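Local atomic coordinates of beta-glucuronidase (Dictyoglomus thermophilum, PDB entry 6XXW), a protein that probably hydrolyses beta-D-glucuronides as a family 2 glycoside hydrolase, releasing glucuronic acid from its conjugates. Residues 54-58 and 59-63; 143-146 and 147-151; 203-207 and 208-212; 285-289 and 290-294; 535-538 and 539-543. All blocks are in the same frame, centred on the assembly; numbering follows the deposited sequence.

In the fold
Interactions 1 and 2 are buried turns in the N-terminal sugar-binding domain, and they meet where Phe58 CZ packs 4.2 Å from Asn143 ND2. Bridging waters and an amide-ring stack shape the first, a threonine-aspartate bond the second. Interactions 3 and 4 are both two-residue beta hairpins, partly buried, with their turns toward solvent; the first belongs to the beta domain that follows, the second to the barrel domain. Their centres are about 18 Å apart, yet they do not touch. Interaction 5, a helix end in the same barrel domain as interaction 4, is partly buried too; a long, weak ion pair between Lys290 and Asp542 joins these two.

Interaction 1 (54-58 and 59-63); sequences VPASF and NDITQ
Phe58 and Asn59 carry the flat contact of this turn. The Asn59 amide lies nearly parallel to the Phe58 ring, the planes 20° apart, with OD1 over one ring face and offset toward its rim; ND2 sits 3.8 Å from Phe58 CE1. Both ends of the amide are gripped from outside, OD1 by Ser180 N and ND2 by the carbonyl of Arg68, so its rotation is fixed. An asparagine suits the place because it offers a donor, an acceptor and a flat surface at once.

The polar links within the turn run mostly through water. One water donates to Ser57 O (2.7 Å) and accepts from Asp60 N; a second donates to Phe58 O (2.7 Å) and accepts from Thr62 N. The direct bond from Ile61 N to Phe58 O is weak at 3.5 Å. This hydrated turn leads from the short strand 56-57 of the beta sandwich of the sugar-binding domain to the short helix 65-68, and the Phe58 ring packs on Met52 and Leu67.

Ile61 reaches back with CG1 anti to its own carbonyl carbon (chi1 -59°), which lays CG1 against the Ser57 carbonyl, 3.3 Å from Ser57 O. Its apolar partner is Ala56, with CD1 4.4 Å from Ala56 CB. Branched and wholly apolar, Ile61 also packs against Ile323 of the second subunit, while Asp60 O accepts a bond from Lys324 of that subunit.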
loop_
_atom_site.group_PDB
_atom_site.type_symbol
_atom_site.label_atom_id
_atom_site.label_comp_id
_atom_site.label_asym_id
_atom_site.label_seq_id
_atom_site.Cartn_x
_atom_site.Cartn_y
_atom_site.Cartn_z
ATOM N N VAL A 54 13.602 1.277 28.520
ATOM C CA VAL A 54 14.257 -0.005 28.756
ATOM C C VAL A 54 13.183 -0.993 29.192
ATOM O O VAL A 54 12.439 -0.709 30.141
ATOM C CB VAL A 54 15.372 0.125 29.814
ATOM C CG1 VAL A 54 15.902 -1.257 30.233
ATOM C CG2 VAL A 54 16.509 0.992 29.286
ATOM N N PRO A 55 13.069 -2.172 28.566
ATOM C CA PRO A 55 13.911 -2.688 27.492
ATOM C C PRO A 55 13.466 -2.221 26.102
ATOM O O PRO A 55 12.270 -2.069 25.842
ATOM C CB PRO A 55 13.735 -4.202 27.629
ATOM C CG PRO A 55 12.307 -4.340 28.046
ATOM C CD PRO A 55 12.017 -3.145 28.938
ATOM N N ALA A 56 14.444 -2.013 25.228
ATOM C CA ALA A 56 14.227 -1.575 23.851
ATOM C C ALA A 56 15.568 -1.472 23.142
ATOM O O ALA A 56 16.597 -1.239 23.779
ATOM C CB ALA A 56 13.536 -0.215 23.794
ATOM N N SER A 57 15.569 -1.612 21.828
ATOM C CA SER A 57 16.730 -1.200 21.062
ATOM C C SER A 57 16.685 0.319 20.994
ATOM O O SER A 57 15.605 0.899 20.941
ATOM C CB SER A 57 16.650 -1.787 19.647
ATOM O OG SER A 57 16.682 -3.201 19.672
ATOM N N PHE A 58 17.853 0.979 20.989
ATOM C CA PHE A 58 17.809 2.442 20.934
ATOM C C PHE A 58 17.682 2.997 19.518
ATOM O O PHE A 58 17.449 4.202 19.366
ATOM C CB PHE A 58 19.042 3.064 21.629
ATOM C CG PHE A 58 20.376 2.701 21.006
ATOM C CD1 PHE A 58 20.785 3.266 19.806
ATOM C CD2 PHE A 58 21.235 1.808 21.638
ATOM C CE1 PHE A 58 22.031 2.924 19.230
ATOM C CE2 PHE A 58 22.483 1.468 21.074
ATOM C CZ PHE A 58 22.874 2.036 19.870
ATOM N N ASN A 59 17.786 2.150 18.489
ATOM C CA ASN A 59 18.025 2.632 17.129
ATOM C C ASN A 59 16.827 3.379 16.546
ATOM O O ASN A 59 17.008 4.368 15.824
ATOM C CB ASN A 59 18.419 1.454 16.232
ATOM C CG ASN A 59 19.622 0.675 16.786
ATOM O OD1 ASN A 59 19.474 -0.150 17.681
ATOM N ND2 ASN A 59 20.807 0.945 16.251
ATOM N N ASP A 60 15.604 2.922 16.815
ATOM C CA ASP A 60 14.416 3.500 16.184
ATOM C C ASP A 60 13.619 4.410 17.117
ATOM O O ASP A 60 12.509 4.823 16.763
ATOM C CB ASP A 60 13.506 2.393 15.647
ATOM C CG ASP A 60 14.140 1.625 14.483
ATOM O OD1 ASP A 60 15.050 2.171 13.825
ATOM O OD2 ASP A 60 13.733 0.468 14.233
ATOM N N ILE A 61 14.170 4.743 18.286
ATOM C CA ILE A 61 13.432 5.506 19.291
ATOM C C ILE A 61 13.425 6.992 18.949
ATOM O O ILE A 61 12.432 7.693 19.202
ATOM C CB ILE A 61 14.040 5.249 20.685
ATOM C CG1 ILE A 61 13.976 3.752 21.027
ATOM C CG2 ILE A 61 13.332 6.118 21.776
ATOM C CD1 ILE A 61 12.528 3.258 21.208
ATOM N N THR A 62 14.528 7.493 18.390
ATOM C CA THR A 62 14.720 8.909 18.112
ATOM C C THR A 62 14.641 9.162 16.606
ATOM O O THR A 62 14.514 8.246 15.796
ATOM C CB THR A 62 16.064 9.418 18.657
ATOM O OG1 THR A 62 17.108 9.084 17.734
ATOM C CG2 THR A 62 16.384 8.829 20.053
ATOM N N GLN A 63 14.727 10.438 16.236
ATOM C CA GLN A 63 14.796 10.852 14.843
ATOM C C GLN A 63 16.217 11.249 14.452
ATOM O O GLN A 63 16.419 11.938 13.442
ATOM C CB GLN A 63 13.825 12.006 14.580
ATOM C CG GLN A 63 12.427 11.799 15.140
ATOM C CD GLN A 63 11.852 10.452 14.750
ATOM O OE1 GLN A 63 11.761 10.110 13.561
ATOM N NE2 GLN A 63 11.477 9.671 15.750
HETATM O O HOH W 1 14.465 0.819 18.496
HETATM O O HOH W 2 17.235 6.339 17.695
#

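Interaction 2 (143-146 and 147-151)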
loop_
_atom_site.group_PDB
_atom_site.type_symbol
_atom_site.label_atom_id
_atom_site.label_comp_id
_atom_site.label_asym_id
_atom_site.label_seq_id
_atom_site.Cartn_x
_atom_site.Cartn_y
_atom_site.Cartn_z
ATOM N N ASN A 143 28.011 -2.071 20.685
ATOM C CA ASN A 143 27.468 -2.864 19.590
ATOM C C ASN A 143 28.505 -3.164 18.514
ATOM O O ASN A 143 28.146 -3.678 17.448
ATOM C CB ASN A 143 26.247 -2.167 18.965
ATOM C CG ASN A 143 26.590 -0.838 18.343
ATOM O OD1 ASN A 143 27.708 -0.355 18.489
ATOM N ND2 ASN A 143 25.630 -0.238 17.628
ATOM N N THR A 144 29.779 -2.873 18.777
ATOM C CA THR A 144 30.843 -3.131 17.815
ATOM C C THR A 144 31.059 -4.635 17.690
ATOM O O THR A 144 31.411 -5.298 18.668
ATOM C CB THR A 144 32.131 -2.451 18.276
ATOM O OG1 THR A 144 31.860 -1.064 18.528
ATOM C CG2 THR A 144 33.207 -2.563 17.198
ATOM N N LEU A 145 30.867 -5.176 16.496
ATOM C CA LEU A 145 31.089 -6.604 16.298
ATOM C C LEU A 145 32.563 -6.898 16.030
ATOM O O LEU A 145 33.313 -6.045 15.539
ATOM C CB LEU A 145 30.239 -7.117 15.135
ATOM C CG LEU A 145 28.725 -6.954 15.298
ATOM C CD1 LEU A 145 28.017 -7.045 13.950
ATOM C CD2 LEU A 145 28.202 -7.995 16.268
ATOM N N THR A 146 32.976 -8.125 16.367
ATOM C CA THR A 146 34.300 -8.643 16.050
ATOM C C THR A 146 34.158 -10.074 15.548
ATOM O O THR A 146 33.080 -10.674 15.610
ATOM C CB THR A 146 35.241 -8.631 17.262
ATOM O OG1 THR A 146 34.844 -9.666 18.168
ATOM C CG2 THR A 146 35.215 -7.283 17.977
ATOM N N TRP A 147 35.267 -10.652 15.077
ATOM C CA TRP A 147 35.180 -12.028 14.613
ATOM C C TRP A 147 35.166 -13.050 15.740
ATOM O O TRP A 147 34.975 -14.239 15.458
ATOM C CB TRP A 147 36.325 -12.350 13.637
ATOM C CG TRP A 147 35.973 -11.916 12.253
ATOM C CD1 TRP A 147 36.446 -10.817 11.598
ATOM C CD2 TRP A 147 35.037 -12.541 11.367
ATOM N NE1 TRP A 147 35.873 -10.726 10.353
ATOM C CE2 TRP A 147 35.000 -11.770 10.188
ATOM C CE3 TRP A 147 34.237 -13.686 11.452
ATOM C CZ2 TRP A 147 34.196 -12.104 9.102
ATOM C CZ3 TRP A 147 33.431 -14.016 10.374
ATOM C CH2 TRP A 147 33.419 -13.227 9.214
ATOM N N ASP A 148 35.348 -12.654 17.002
ATOM C CA ASP A 148 35.255 -13.634 18.080
ATOM C C ASP A 148 34.063 -13.398 19.004
ATOM O O ASP A 148 34.039 -13.929 20.114
ATOM C CB ASP A 148 36.543 -13.701 18.898
ATOM C CG ASP A 148 37.061 -12.354 19.283
ATOM O OD1 ASP A 148 36.251 -11.415 19.417
ATOM O OD2 ASP A 148 38.295 -12.236 19.445
ATOM N N VAL A 149 33.078 -12.625 18.574
ATOM C CA VAL A 149 31.772 -12.620 19.224
ATOM C C VAL A 149 30.792 -13.237 18.237
ATOM O O VAL A 149 31.032 -13.259 17.028
ATOM C CB VAL A 149 31.323 -11.207 19.657
ATOM C CG1 VAL A 149 30.759 -10.443 18.467
ATOM C CG2 VAL A 149 30.294 -11.279 20.807
ATOM N N LEU A 150 29.678 -13.756 18.761
ATOM C CA LEU A 150 28.622 -14.330 17.938
ATOM C C LEU A 150 27.345 -13.518 18.109
ATOM O O LEU A 150 26.885 -13.328 19.243
ATOM C CB LEU A 150 28.345 -15.796 18.304
ATOM C CG LEU A 150 29.484 -16.786 18.017
ATOM C CD1 LEU A 150 29.174 -18.124 18.646
ATOM C CD2 LEU A 150 29.708 -16.946 16.509
ATOM N N PRO A 151 26.736 -13.033 17.024
ATOM C CA PRO A 151 27.203 -13.202 15.645
ATOM C C PRO A 151 28.367 -12.270 15.308
ATOM O O PRO A 151 28.450 -11.173 15.860
ATOM C CB PRO A 151 25.969 -12.840 14.814
ATOM C CG PRO A 151 25.282 -11.810 15.637
ATOM C CD PRO A 151 25.491 -12.247 17.091
#
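Thr146 to Val149 form a type I beta turn, which folds the chain back so that Leu145 faces Val149 and Pro151; a cis peptide bond before Pro151 bends the returning arm again. Inside the turn the Thr146 hydroxyl donates to Asp148 OD1 over 2.6 Å, meeting the carboxylate on its anti side and 35° out of its plane. Asp148 reaches this partner because its CG stands between the backbone N and the carbonyl carbon (chi1 47°), turned back over the turn. Threonine and aspartate suit these positions, as a short donor and a short acceptor can just span the bend. Were Asp148 replaced by an alanine, the Thr146 hydroxyl would probably lose this acceptor and be less firmly fixed.

On the inner side, Leu145 CD2 lies 3.2 Å from Pro151 O and 4.2 Å from Val149 CG1, the leucine and valine side chains crossing at about a right angle. Val149 CG1 also sits 3.7 Å from Thr146 O. Trp147 is buried and bonds through NE1 to Glu154, while its carbonyl accepts from Thr387 of helix 385-402. The chemistry is thus divided: the carboxylate probably steadies the turn at the partly exposed Thr146 and Asp148, and the buried Leu145 and Val149 pack between the arms, with the Pro151 carbonyl close to the leucine methyl.

Interaction 3 (203-207 and 208-212); sequences TELSN and NSALV
A two-residue beta hairpin joins strands 203-206 and 209-212 in the middle beta domain, which has an immunoglobulin-like fold in family 2 enzymes. Thr203 pairs with Val212, and the register runs on to Ser206 with Ser209, where a type II' turn through Asn207 and Asn208 reverses the chain. Asn207 takes a positive phi (59°), which asparagine tolerates better than most residues with a side chain. Four backbone bonds hold the arms, two between Glu204 and Leu211 and two between Ser206 and Ser209; Ser209 N lies 2.8 Å from Ser206 O, above the carbonyl plane.

On one face Leu211 reaches diagonally across, its CD1 3.6 Å from Ser206 CB and 4.0 Å from Glu204 OE2. Leu211 thus packs on the small Ser206 and touches the end of Glu204, whose OE1 forms a salt bridge with Lys213. On the other face Thr203 and Val212 lie side by side, CG2 to CG2 at 4.0 Å, and Leu205 CD2 reaches Ala210 CB at 4.3 Å. Small Ala210 packs there against Pro250 and Ile282. Strand 209-217 is the central one of three: beyond it lies strand 242-248, paired through Ala210 with Val247 and supplying Glu246 to bind the Ser209 hydroxyl.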
loop_
_atom_site.group_PDB
_atom_site.type_symbol
_atom_site.label_atom_id
_atom_site.label_comp_id
_atom_site.label_asym_id
_atom_site.label_seq_id
_atom_site.Cartn_x
_atom_site.Cartn_y
_atom_site.Cartn_z
ATOM N N THR A 203 12.678 -35.637 32.977
ATOM C CA THR A 203 11.469 -36.443 33.065
ATOM C C THR A 203 11.616 -37.719 32.243
ATOM O O THR A 203 12.178 -37.706 31.144
ATOM C CB THR A 203 10.234 -35.651 32.618
ATOM O OG1 THR A 203 10.339 -35.319 31.232
ATOM C CG2 THR A 203 10.090 -34.374 33.443
ATOM N N GLU A 204 11.140 -38.826 32.813
ATOM C CA GLU A 204 11.171 -40.139 32.189
ATOM C C GLU A 204 9.790 -40.762 32.310
ATOM O O GLU A 204 9.008 -40.417 33.201
ATOM C CB GLU A 204 12.207 -41.071 32.846
ATOM C CG GLU A 204 13.650 -40.590 32.779
ATOM C CD GLU A 204 14.604 -41.492 33.559
ATOM O OE1 GLU A 204 15.780 -41.108 33.735
ATOM O OE2 GLU A 204 14.179 -42.584 34.000
ATOM N N LEU A 205 9.494 -41.692 31.409
ATOM C CA LEU A 205 8.270 -42.480 31.472
ATOM C C LEU A 205 8.627 -43.877 31.954
ATOM O O LEU A 205 9.584 -44.478 31.463
ATOM C CB LEU A 205 7.581 -42.540 30.111
ATOM C CG LEU A 205 7.393 -41.192 29.415
ATOM C CD1 LEU A 205 6.790 -41.386 28.034
ATOM C CD2 LEU A 205 6.539 -40.267 30.261
ATOM N N SER A 206 7.869 -44.395 32.914
ATOM C CA SER A 206 8.204 -45.678 33.525
ATOM C C SER A 206 6.910 -46.409 33.850
ATOM O O SER A 206 6.167 -45.986 34.742
ATOM C CB SER A 206 9.063 -45.477 34.777
ATOM O OG SER A 206 9.417 -46.715 35.382
ATOM N N ASN A 207 6.652 -47.503 33.129
ATOM C CA ASN A 207 5.438 -48.311 33.279
ATOM C C ASN A 207 4.252 -47.398 33.002
ATOM O O ASN A 207 4.176 -46.853 31.888
ATOM C CB ASN A 207 5.461 -49.001 34.646
ATOM C CG ASN A 207 6.574 -50.020 34.750
ATOM O OD1 ASN A 207 7.110 -50.458 33.731
ATOM N ND2 ASN A 207 6.938 -50.396 35.976
ATOM N N ASN A 208 3.333 -47.192 33.944
ATOM C CA ASN A 208 2.224 -46.267 33.772
ATOM C C ASN A 208 2.440 -44.958 34.511
ATOM O O ASN A 208 1.489 -44.191 34.689
ATOM C CB ASN A 208 0.920 -46.911 34.243
ATOM C CG ASN A 208 0.319 -47.822 33.204
ATOM O OD1 ASN A 208 0.639 -47.728 32.018
ATOM N ND2 ASN A 208 -0.562 -48.713 33.641
ATOM N N SER A 209 3.662 -44.689 34.950
ATOM C CA SER A 209 3.998 -43.506 35.721
ATOM C C SER A 209 4.973 -42.645 34.940
ATOM O O SER A 209 5.561 -43.065 33.941
ATOM C CB SER A 209 4.625 -43.882 37.071
ATOM O OG SER A 209 3.717 -44.586 37.886
ATOM N N ALA A 210 5.144 -41.426 35.415
ATOM C CA ALA A 210 6.250 -40.590 34.993
ATOM C C ALA A 210 7.126 -40.302 36.202
ATOM O O ALA A 210 6.645 -40.254 37.343
ATOM C CB ALA A 210 5.760 -39.284 34.359
ATOM N N LEU A 211 8.420 -40.139 35.952
ATOM C CA LEU A 211 9.372 -39.757 36.981
ATOM C C LEU A 211 9.921 -38.380 36.663
ATOM O O LEU A 211 10.252 -38.084 35.511
ATOM C CB LEU A 211 10.518 -40.757 37.083
ATOM C CG LEU A 211 10.048 -42.204 37.072
ATOM C CD1 LEU A 211 11.145 -43.062 36.490
ATOM C CD2 LEU A 211 9.692 -42.621 38.488
ATOM N N VAL A 212 9.985 -37.539 37.676
ATOM C CA VAL A 212 10.647 -36.254 37.582
ATOM C C VAL A 212 11.875 -36.364 38.465
ATOM O O VAL A 212 11.758 -36.377 39.697
ATOM C CB VAL A 212 9.728 -35.104 38.019
ATOM C CG1 VAL A 212 10.490 -33.802 38.025
ATOM C CG2 VAL A 212 8.509 -35.015 37.102
#

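Interaction 4 (285-289 and 290-294)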
loop_
_atom_site.group_PDB
_atom_site.type_symbol
_atom_site.label_atom_id
_atom_site.label_comp_id
_atom_site.label_asym_id
_atom_site.label_seq_id
_atom_site.Cartn_x
_atom_site.Cartn_y
_atom_site.Cartn_z
ATOM N N VAL A 285 11.812 -36.721 24.409
ATOM C CA VAL A 285 12.138 -36.450 23.014
ATOM C C VAL A 285 13.267 -37.383 22.591
ATOM O O VAL A 285 14.237 -37.581 23.332
ATOM C CB VAL A 285 12.490 -34.961 22.791
ATOM C CG1 VAL A 285 13.613 -34.520 23.705
ATOM C CG2 VAL A 285 12.867 -34.718 21.336
ATOM N N ARG A 286 13.134 -37.958 21.399
ATOM C CA ARG A 286 14.056 -38.985 20.932
ATOM C C ARG A 286 13.992 -39.060 19.411
ATOM O O ARG A 286 12.905 -39.004 18.832
ATOM C CB ARG A 286 13.677 -40.333 21.559
ATOM C CG ARG A 286 14.629 -41.455 21.313
ATOM C CD ARG A 286 14.324 -42.591 22.266
ATOM N NE ARG A 286 13.127 -43.336 21.889
ATOM C CZ ARG A 286 13.099 -44.262 20.935
ATOM N NH1 ARG A 286 14.201 -44.547 20.250
ATOM N NH2 ARG A 286 11.974 -44.908 20.667
ATOM N N VAL A 287 15.149 -39.188 18.764
ATOM C CA VAL A 287 15.199 -39.442 17.327
ATOM C C VAL A 287 15.525 -40.913 17.111
ATOM O O VAL A 287 16.411 -41.466 17.770
ATOM C CB VAL A 287 16.211 -38.519 16.626
ATOM C CG1 VAL A 287 16.397 -38.928 15.172
ATOM C CG2 VAL A 287 15.719 -37.076 16.709
ATOM N N GLU A 288 14.768 -41.566 16.233
ATOM C CA GLU A 288 14.986 -42.976 15.915
ATOM C C GLU A 288 14.680 -43.189 14.438
ATOM O O GLU A 288 13.528 -43.058 14.023
ATOM C CB GLU A 288 14.108 -43.875 16.790
ATOM C CG GLU A 288 14.469 -45.350 16.746
ATOM C CD GLU A 288 13.456 -46.203 17.489
ATOM O OE1 GLU A 288 12.286 -46.258 17.053
ATOM O OE2 GLU A 288 13.827 -46.804 18.518
ATOM N N GLY A 289 15.693 -43.547 13.654
ATOM C CA GLY A 289 15.473 -43.755 12.228
ATOM C C GLY A 289 15.178 -42.425 11.559
ATOM O O GLY A 289 15.915 -41.448 11.728
ATOM N N LYS A 290 14.081 -42.362 10.806
ATOM C CA LYS A 290 13.661 -41.112 10.190
ATOM C C LYS A 290 12.509 -40.464 10.945
ATOM O O LYS A 290 11.757 -39.670 10.369
ATOM C CB LYS A 290 13.286 -41.330 8.727
ATOM C CG LYS A 290 12.408 -42.528 8.476
ATOM C CD LYS A 290 12.338 -42.822 6.984
ATOM C CE LYS A 290 11.422 -43.999 6.690
ATOM N NZ LYS A 290 10.023 -43.752 7.161
ATOM N N GLN A 291 12.355 -40.792 12.221
ATOM C CA GLN A 291 11.275 -40.266 13.032
ATOM C C GLN A 291 11.817 -39.368 14.136
ATOM O O GLN A 291 12.857 -39.656 14.731
ATOM C CB GLN A 291 10.454 -41.409 13.636
ATOM C CG GLN A 291 9.786 -42.288 12.585
ATOM C CD GLN A 291 8.664 -43.133 13.156
ATOM O OE1 GLN A 291 7.538 -43.101 12.664
ATOM N NE2 GLN A 291 8.969 -43.897 14.200
ATOM N N PHE A 292 11.094 -38.274 14.403
ATOM C CA PHE A 292 11.322 -37.406 15.552
ATOM C C PHE A 292 10.203 -37.695 16.547
ATOM O O PHE A 292 9.046 -37.341 16.298
ATOM C CB PHE A 292 11.320 -35.934 15.133
ATOM C CG PHE A 292 11.829 -35.006 16.188
ATOM C CD1 PHE A 292 11.007 -34.606 17.237
ATOM C CD2 PHE A 292 13.138 -34.541 16.147
ATOM C CE1 PHE A 292 11.482 -33.747 18.227
ATOM C CE2 PHE A 292 13.616 -33.680 17.139
ATOM C CZ PHE A 292 12.783 -33.288 18.175
ATOM N N LEU A 293 10.533 -38.345 17.665
ATOM C CA LEU A 293 9.518 -38.813 18.606
ATOM C C LEU A 293 9.403 -37.881 19.804
ATOM O O LEU A 293 10.399 -37.585 20.475
ATOM C CB LEU A 293 9.828 -40.232 19.098
ATOM C CG LEU A 293 9.967 -41.302 18.015
ATOM C CD1 LEU A 293 10.545 -42.586 18.618
ATOM C CD2 LEU A 293 8.624 -41.562 17.367
ATOM N N ILE A 294 8.181 -37.441 20.079
ATOM C CA ILE A 294 7.836 -36.771 21.326
ATOM C C ILE A 294 6.837 -37.668 22.026
ATOM O O ILE A 294 5.805 -38.022 21.437
ATOM C CB ILE A 294 7.253 -35.370 21.089
ATOM C CG1 ILE A 294 8.321 -34.467 20.448
ATOM C CG2 ILE A 294 6.685 -34.802 22.406
ATOM C CD1 ILE A 294 7.854 -33.044 20.140
HETATM O O HOH W 3 11.569 -44.682 14.158
#
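Phe292 has its CG anti to the backbone N (chi1 -168°), which lays the ring back across the hairpin to the two valines of the facing strand. Val285 CG2 approaches obliquely to within 3.5 Å of CZ, and Val287 CG2 likewise meets the ring obliquely at CD2, 3.7 Å away. Beta-branched valines suit a strand, and each offers a methyl to the ring.

Arg286 projects from the other face. Its chain is bent at chi3 (75°), which brings the guanidinium to Leu293, whose CD1 lies 3.4 Å from NH2. The same guanidinium is held at its edge by Glu288 OE2 in a salt bridge, 2.9 Å from NH1; NH1 meets OE2 from above the carboxylate plane, while OE2 lies in the guanidinium plane. NH2 has a second anionic partner in Glu296. Two carboxylates thus fix the rotation of the flat group and probably favour its charge, while Leu293 CD1 packs on one face.

Backbone bonds pair Arg286 with Leu293 and Glu288 with Gln291, the shortest being Leu293 N to Arg286 O at 2.7 Å. A type II' turn closes the hairpin at Gly289 and Lys290; glycine suits its positive phi. A water links Glu288 O to Gln291 NE2 across the turn.

Strand 291-294 continues the sheet to strand 297-305, the first of the barrel, where Phe301 meets Phe292 edge-to-face. Pro443, Val463 and Pro500 pack on the valine-phenylalanine face, which places the hairpin across the N-terminal ends of the barrel strands.

Interaction 5 (535-538 and 539-543); sequences VGVL and DRLDF
From Val535 to Leu541 the chain passes from helical i to i+4 bonding (Asp539 N to Val535 O, 3.1 Å) to i to i+3 bonding, in which Arg540 N donates to Val537 O and Leu541 N to Leu538 O, the latter closing a type I beta turn. This is the C-terminal end of helix 524-538, one of the outer helices of the TIM barrel, where the chain turns toward strand 544-550. The two shorter-range donors stand well above the planes of their carbonyls. Lys598 adds a positive charge here, bonding to both Leu538 O and Leu541 O.

The Asp539 carboxylate lies close to the Val535 carbonyl, with CG 3.3 Å from Val535 O, but these are acceptors that do not bond each other. Its charge is met instead by Arg588 of helix 580-591, in a salt bridge to OD1. Aspartate thus supplies a negative charge for Arg588 while its backbone N-H still makes the i to i+4 bond to Val535. With an asparagine in its place, Arg588 is likely to lose the charge it pairs with, weakening the tie between the two helices.

Arg540, itself exposed, runs past the exposed Gly536, its CG 3.7 Å from Gly536 O. A bend at chi3 (-83°) then carries the guanidinium to Val537, NH2 lying 3.8 Å from CG2, while NH1 forms a salt bridge with Glu487 of helix 482-497. Leu541, buried, packs with Leu538 against Leu490 of that same helix. Leu541 CG is 3.5 Å from Val537 O, and its CD1 lies alongside Val537 CG1 at 4.1 Å.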
loop_
_atom_site.group_PDB
_atom_site.type_symbol
_atom_site.label_atom_id
_atom_site.label_comp_id
_atom_site.label_asym_id
_atom_site.label_seq_id
_atom_site.Cartn_x
_atom_site.Cartn_y
_atom_site.Cartn_z
ATOM N N VAL A 535 5.670 -27.500 -0.227
ATOM C CA VAL A 535 5.114 -28.485 0.704
ATOM C C VAL A 535 4.457 -29.660 -0.015
ATOM O O VAL A 535 4.387 -30.762 0.551
ATOM C CB VAL A 535 4.150 -27.838 1.712
ATOM C CG1 VAL A 535 4.895 -26.770 2.522
ATOM C CG2 VAL A 535 2.889 -27.276 1.019
ATOM N N GLY A 536 4.010 -29.475 -1.263
ATOM C CA GLY A 536 3.563 -30.614 -2.048
ATOM C C GLY A 536 4.664 -31.633 -2.266
ATOM O O GLY A 536 4.403 -32.839 -2.307
ATOM N N VAL A 537 5.907 -31.165 -2.409
ATOM C CA VAL A 537 7.045 -32.073 -2.504
ATOM C C VAL A 537 7.257 -32.802 -1.180
ATOM O O VAL A 537 7.421 -34.027 -1.147
ATOM C CB VAL A 537 8.309 -31.305 -2.926
ATOM C CG1 VAL A 537 9.534 -32.192 -2.783
ATOM C CG2 VAL A 537 8.183 -30.790 -4.344
ATOM N N LEU A 538 7.248 -32.060 -0.067
ATOM C CA LEU A 538 7.512 -32.667 1.239
ATOM C C LEU A 538 6.528 -33.785 1.548
ATOM O O LEU A 538 6.888 -34.786 2.182
ATOM C CB LEU A 538 7.450 -31.606 2.340
ATOM C CG LEU A 538 8.312 -30.359 2.169
ATOM C CD1 LEU A 538 8.187 -29.489 3.423
ATOM C CD2 LEU A 538 9.770 -30.738 1.911
ATOM N N ASP A 539 5.274 -33.635 1.107
ATOM C CA ASP A 539 4.268 -34.636 1.432
ATOM C C ASP A 539 4.578 -35.983 0.793
ATOM O O ASP A 539 4.064 -37.006 1.252
ATOM C CB ASP A 539 2.885 -34.160 0.994
ATOM C CG ASP A 539 2.354 -33.043 1.866
ATOM O OD1 ASP A 539 2.838 -32.880 3.005
ATOM O OD2 ASP A 539 1.455 -32.324 1.406
ATOM N N ARG A 540 5.406 -36.005 -0.244
ATOM C CA ARG A 540 5.733 -37.245 -0.932
ATOM C C ARG A 540 6.971 -37.926 -0.369
ATOM O O ARG A 540 7.350 -38.999 -0.857
ATOM C CB ARG A 540 5.915 -36.966 -2.424
ATOM C CG ARG A 540 4.638 -36.414 -3.026
ATOM C CD ARG A 540 4.680 -36.380 -4.533
ATOM N NE ARG A 540 5.369 -35.195 -5.025
ATOM C CZ ARG A 540 6.584 -35.220 -5.557
ATOM N NH1 ARG A 540 7.231 -36.377 -5.656
ATOM N NH2 ARG A 540 7.149 -34.096 -5.991
ATOM N N LEU A 541 7.589 -37.344 0.657
ATOM C CA LEU A 541 8.861 -37.819 1.197
ATOM C C LEU A 541 8.664 -38.227 2.656
ATOM O O LEU A 541 8.490 -37.369 3.533
ATOM C CB LEU A 541 9.930 -36.733 1.063
ATOM C CG LEU A 541 10.136 -36.163 -0.347
ATOM C CD1 LEU A 541 11.179 -35.047 -0.333
ATOM C CD2 LEU A 541 10.559 -37.266 -1.313
ATOM N N ASP A 542 8.716 -39.538 2.924
ATOM C CA ASP A 542 8.414 -40.012 4.274
ATOM C C ASP A 542 9.512 -39.699 5.289
ATOM O O ASP A 542 9.282 -39.870 6.493
ATOM C CB ASP A 542 8.111 -41.522 4.256
ATOM C CG ASP A 542 9.323 -42.389 3.909
ATOM O OD1 ASP A 542 10.443 -41.873 3.698
ATOM O OD2 ASP A 542 9.147 -43.624 3.857
ATOM N N PHE A 543 10.678 -39.237 4.854
ATOM C CA PHE A 543 11.754 -38.890 5.777
ATOM C C PHE A 543 11.753 -37.410 6.156
ATOM O O PHE A 543 12.561 -36.995 6.988
ATOM C CB PHE A 543 13.114 -39.283 5.181
ATOM C CG PHE A 543 13.350 -38.772 3.780
ATOM C CD1 PHE A 543 13.760 -37.462 3.559
ATOM C CD2 PHE A 543 13.181 -39.607 2.689
ATOM C CE1 PHE A 543 13.976 -36.989 2.273
ATOM C CE2 PHE A 543 13.404 -39.145 1.404
ATOM C CZ PHE A 543 13.801 -37.831 1.194
#